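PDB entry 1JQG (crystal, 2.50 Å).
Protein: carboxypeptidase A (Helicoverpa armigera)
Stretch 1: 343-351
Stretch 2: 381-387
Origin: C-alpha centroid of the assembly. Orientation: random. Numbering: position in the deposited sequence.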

# COMPACT_ATOMS: atom_id res chain seq x y z
N LYS A 343 -14.63 8.48 10.63
CA LYS A 343 -14.01 9.15 9.50
C LYS A 343 -14.15 10.68 9.57
O LYS A 343 -14.85 11.24 10.41
CB LYS A 343 -14.64 8.67 8.20
CG LYS A 343 -16.06 9.17 7.96
CD LYS A 343 -16.45 8.99 6.49
CE LYS A 343 -17.76 9.71 6.18
NZ LYS A 343 -18.12 9.52 4.73
N TRP A 344 -13.46 11.36 8.66
CA TRP A 344 -13.56 12.81 8.48
C TRP A 344 -14.80 13.06 7.61
O TRP A 344 -15.00 12.31 6.64
CB TRP A 344 -12.33 13.32 7.77
CG TRP A 344 -11.19 13.84 8.59
CD1 TRP A 344 -10.08 14.49 8.12
CD2 TRP A 344 -11.06 13.81 10.01
NE1 TRP A 344 -9.26 14.83 9.18
CE2 TRP A 344 -9.84 14.42 10.34
CE3 TRP A 344 -11.84 13.27 11.04
CZ2 TRP A 344 -9.38 14.53 11.65
CZ3 TRP A 344 -11.39 13.37 12.33
CH2 TRP A 344 -10.17 13.99 12.61
N SER A 345 -15.57 14.09 7.93
CA SER A 345 -16.76 14.45 7.20
C SER A 345 -16.44 14.71 5.73
O SER A 345 -17.22 14.39 4.85
CB SER A 345 -17.45 15.66 7.83
OG SER A 345 -16.79 16.89 7.63
N SER A 346 -15.26 15.24 5.45
CA SER A 346 -14.80 15.52 4.10
C SER A 346 -14.59 14.26 3.27
O SER A 346 -14.67 14.24 2.05
CB SER A 346 -13.46 16.27 4.16
OG SER A 346 -13.20 16.87 2.89
N ASN A 347 -14.19 13.16 3.91
CA ASN A 347 -13.89 11.90 3.27
C ASN A 347 -15.11 11.00 3.06
O ASN A 347 -16.13 11.12 3.72
CB ASN A 347 -12.85 11.13 4.09
CG ASN A 347 -11.52 11.87 4.15
OD1 ASN A 347 -11.23 12.57 3.19
ND2 ASN A 347 -10.80 11.71 5.25
N LYS A 348 -14.99 10.09 2.09
CA LYS A 348 -16.08 9.19 1.73
C LYS A 348 -16.06 7.83 2.40
O LYS A 348 -15.12 7.53 3.14
CB LYS A 348 -16.13 8.97 0.21
CG LYS A 348 -14.90 8.26 -0.34
CD LYS A 348 -14.89 8.32 -1.87
CE LYS A 348 -13.69 7.60 -2.44
NZ LYS A 348 -13.61 7.74 -3.92
N ASP A 349 -17.19 7.11 2.30
CA ASP A 349 -17.31 5.81 2.98
C ASP A 349 -16.50 4.71 2.29
O ASP A 349 -16.25 4.77 1.09
CB ASP A 349 -18.76 5.37 3.05
CG ASP A 349 -19.62 6.23 3.96
OD1 ASP A 349 -20.74 6.56 3.51
OD2 ASP A 349 -19.18 6.55 5.08
N TYR A 350 -16.11 3.71 3.05
CA TYR A 350 -15.31 2.61 2.51
C TYR A 350 -16.10 1.67 1.61
O TYR A 350 -17.21 1.30 1.95
CB TYR A 350 -14.63 1.82 3.64
CG TYR A 350 -13.18 2.17 3.84
CD1 TYR A 350 -12.77 3.36 4.40
CD2 TYR A 350 -12.21 1.25 3.43
CE1 TYR A 350 -11.41 3.65 4.58
CE2 TYR A 350 -10.86 1.54 3.60
CZ TYR A 350 -10.47 2.73 4.18
OH TYR A 350 -9.15 2.99 4.33
N ILE A 351 -15.52 1.27 0.51
CA ILE A 351 -16.05 0.25 -0.39
C ILE A 351 -15.46 -1.13 -0.04
O ILE A 351 -14.26 -1.25 0.27
CB ILE A 351 -15.64 0.62 -1.84
CG1 ILE A 351 -16.26 1.96 -2.22
CG2 ILE A 351 -15.93 -0.50 -2.83
CD1 ILE A 351 -15.85 2.48 -3.59
N TYR A 381 -5.70 -3.19 1.80
CA TYR A 381 -6.30 -1.93 2.18
C TYR A 381 -5.91 -0.83 1.22
O TYR A 381 -4.80 -0.75 0.73
CB TYR A 381 -5.88 -1.49 3.59
CG TYR A 381 -6.80 -1.92 4.72
CD1 TYR A 381 -7.08 -3.24 4.98
CD2 TYR A 381 -7.37 -0.98 5.54
CE1 TYR A 381 -7.92 -3.62 6.02
CE2 TYR A 381 -8.20 -1.32 6.59
CZ TYR A 381 -8.47 -2.65 6.83
OH TYR A 381 -9.27 -3.04 7.88
N GLU A 382 -6.86 0.03 0.93
CA GLU A 382 -6.65 1.21 0.11
C GLU A 382 -7.08 2.39 0.96
O GLU A 382 -8.27 2.63 0.97
CB GLU A 382 -7.43 1.15 -1.20
CG GLU A 382 -7.01 0.02 -2.14
CD GLU A 382 -5.66 0.28 -2.79
OE1 GLU A 382 -5.32 1.48 -2.90
OE2 GLU A 382 -4.93 -0.66 -3.19
N LEU A 383 -6.18 3.03 1.66
CA LEU A 383 -6.43 4.20 2.47
C LEU A 383 -6.95 5.42 1.70
O LEU A 383 -6.84 5.48 0.50
CB LEU A 383 -5.11 4.62 3.16
CG LEU A 383 -4.53 3.60 4.13
CD1 LEU A 383 -3.45 4.26 5.00
CD2 LEU A 383 -5.64 2.98 4.95
N PRO A 384 -7.67 6.29 2.38
CA PRO A 384 -8.33 7.44 1.79
C PRO A 384 -7.33 8.41 1.22
O PRO A 384 -6.25 8.69 1.77
CB PRO A 384 -9.11 8.06 2.97
CG PRO A 384 -9.32 6.94 3.94
CD PRO A 384 -8.07 6.14 3.83
N ALA A 385 -7.68 9.03 0.11
CA ALA A 385 -6.93 10.13 -0.46
C ALA A 385 -7.46 11.40 0.21
O ALA A 385 -8.56 11.83 -0.11
CB ALA A 385 -7.20 10.20 -1.95
N TYR A 386 -6.73 12.00 1.13
CA TYR A 386 -7.12 13.23 1.77
C TYR A 386 -6.97 14.47 0.89
O TYR A 386 -5.91 14.79 0.38
CB TYR A 386 -6.36 13.41 3.09
CG TYR A 386 -6.74 14.67 3.84
CD1 TYR A 386 -5.95 15.80 3.91
CD2 TYR A 386 -7.97 14.69 4.49
CE1 TYR A 386 -6.35 16.92 4.61
CE2 TYR A 386 -8.38 15.81 5.20
CZ TYR A 386 -7.56 16.92 5.26
OH TYR A 386 -7.92 18.05 5.95
N ARG A 387 -8.05 15.21 0.78
CA ARG A 387 -8.14 16.40 -0.04
C ARG A 387 -7.94 17.67 0.79
O ARG A 387 -8.11 17.68 2.00
CB ARG A 387 -9.49 16.47 -0.79
CG ARG A 387 -9.82 15.20 -1.54
CD ARG A 387 -11.24 15.21 -2.07
NE ARG A 387 -11.38 16.09 -3.23
CZ ARG A 387 -11.88 15.72 -4.40
NH1 ARG A 387 -12.27 14.46 -4.59
NH2 ARG A 387 -12.00 16.57 -5.41

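This is a small contact, 369 Å² summed over both sides, in which three side chains of an irregular segment, Trp344, Asn347 and Tyr350, reach across to a strand and the loop beyond it, with van der Waals packing as its main content.

Tyr350, buried, is the most covered, at 93 Å². Its CA-to-CB bond points sideways, but the length of the phenol carries the hydroxyl to the other backbone, where Tyr350 OH lies 3.5 Å from CA of Leu383, 3.4 Å from CD of Pro384 and 3.5 Å from O of Glu382. A long, rigid side chain with a polar tip suits this place, because the tip meets a carbonyl as well as carbon. Along the ring, Tyr350 CE1 packs 3.9 Å from Pro384 CG. The CA-to-CB bond of buried Pro384 points toward the first stretch, and its ring offers a compact apolar surface; that of Leu383 points away, but Leu383 CD2 returns to 3.6 Å from Tyr350 OH.

At the other end, exposed Trp344 meets Tyr386, CD1 to CE2, at 3.6 Å. The tyrosine atom lies at the edge of the indole, near its plane, and the five-membered ring and the phenol are inclined at 62° with centroids 5.8 Å apart, an oblique pairing. Long, flat side chains suit it, meeting through ring carbons; Tyr386 has chi1 at t.

Between these aromatic contacts sits buried Asn347, short, its CA-to-CB bond sideways; with chi1 m, its OD1 comes nearer, 4.1 Å from Tyr386 CD2. Its backbone is held within its own stretch by a type I turn from Trp344, closed by Asn347 N to Trp344 O at 3.0 Å, and by Lys343 NZ, which donates to Asn347 O at 2.7 Å while forming a salt bridge with Asp349 OD2 at 3.2 Å. The rule is local polar bracing within one segment and, between the two, packing in which side-chain oxygens and carbons both take part, with no clear hydrogen bond.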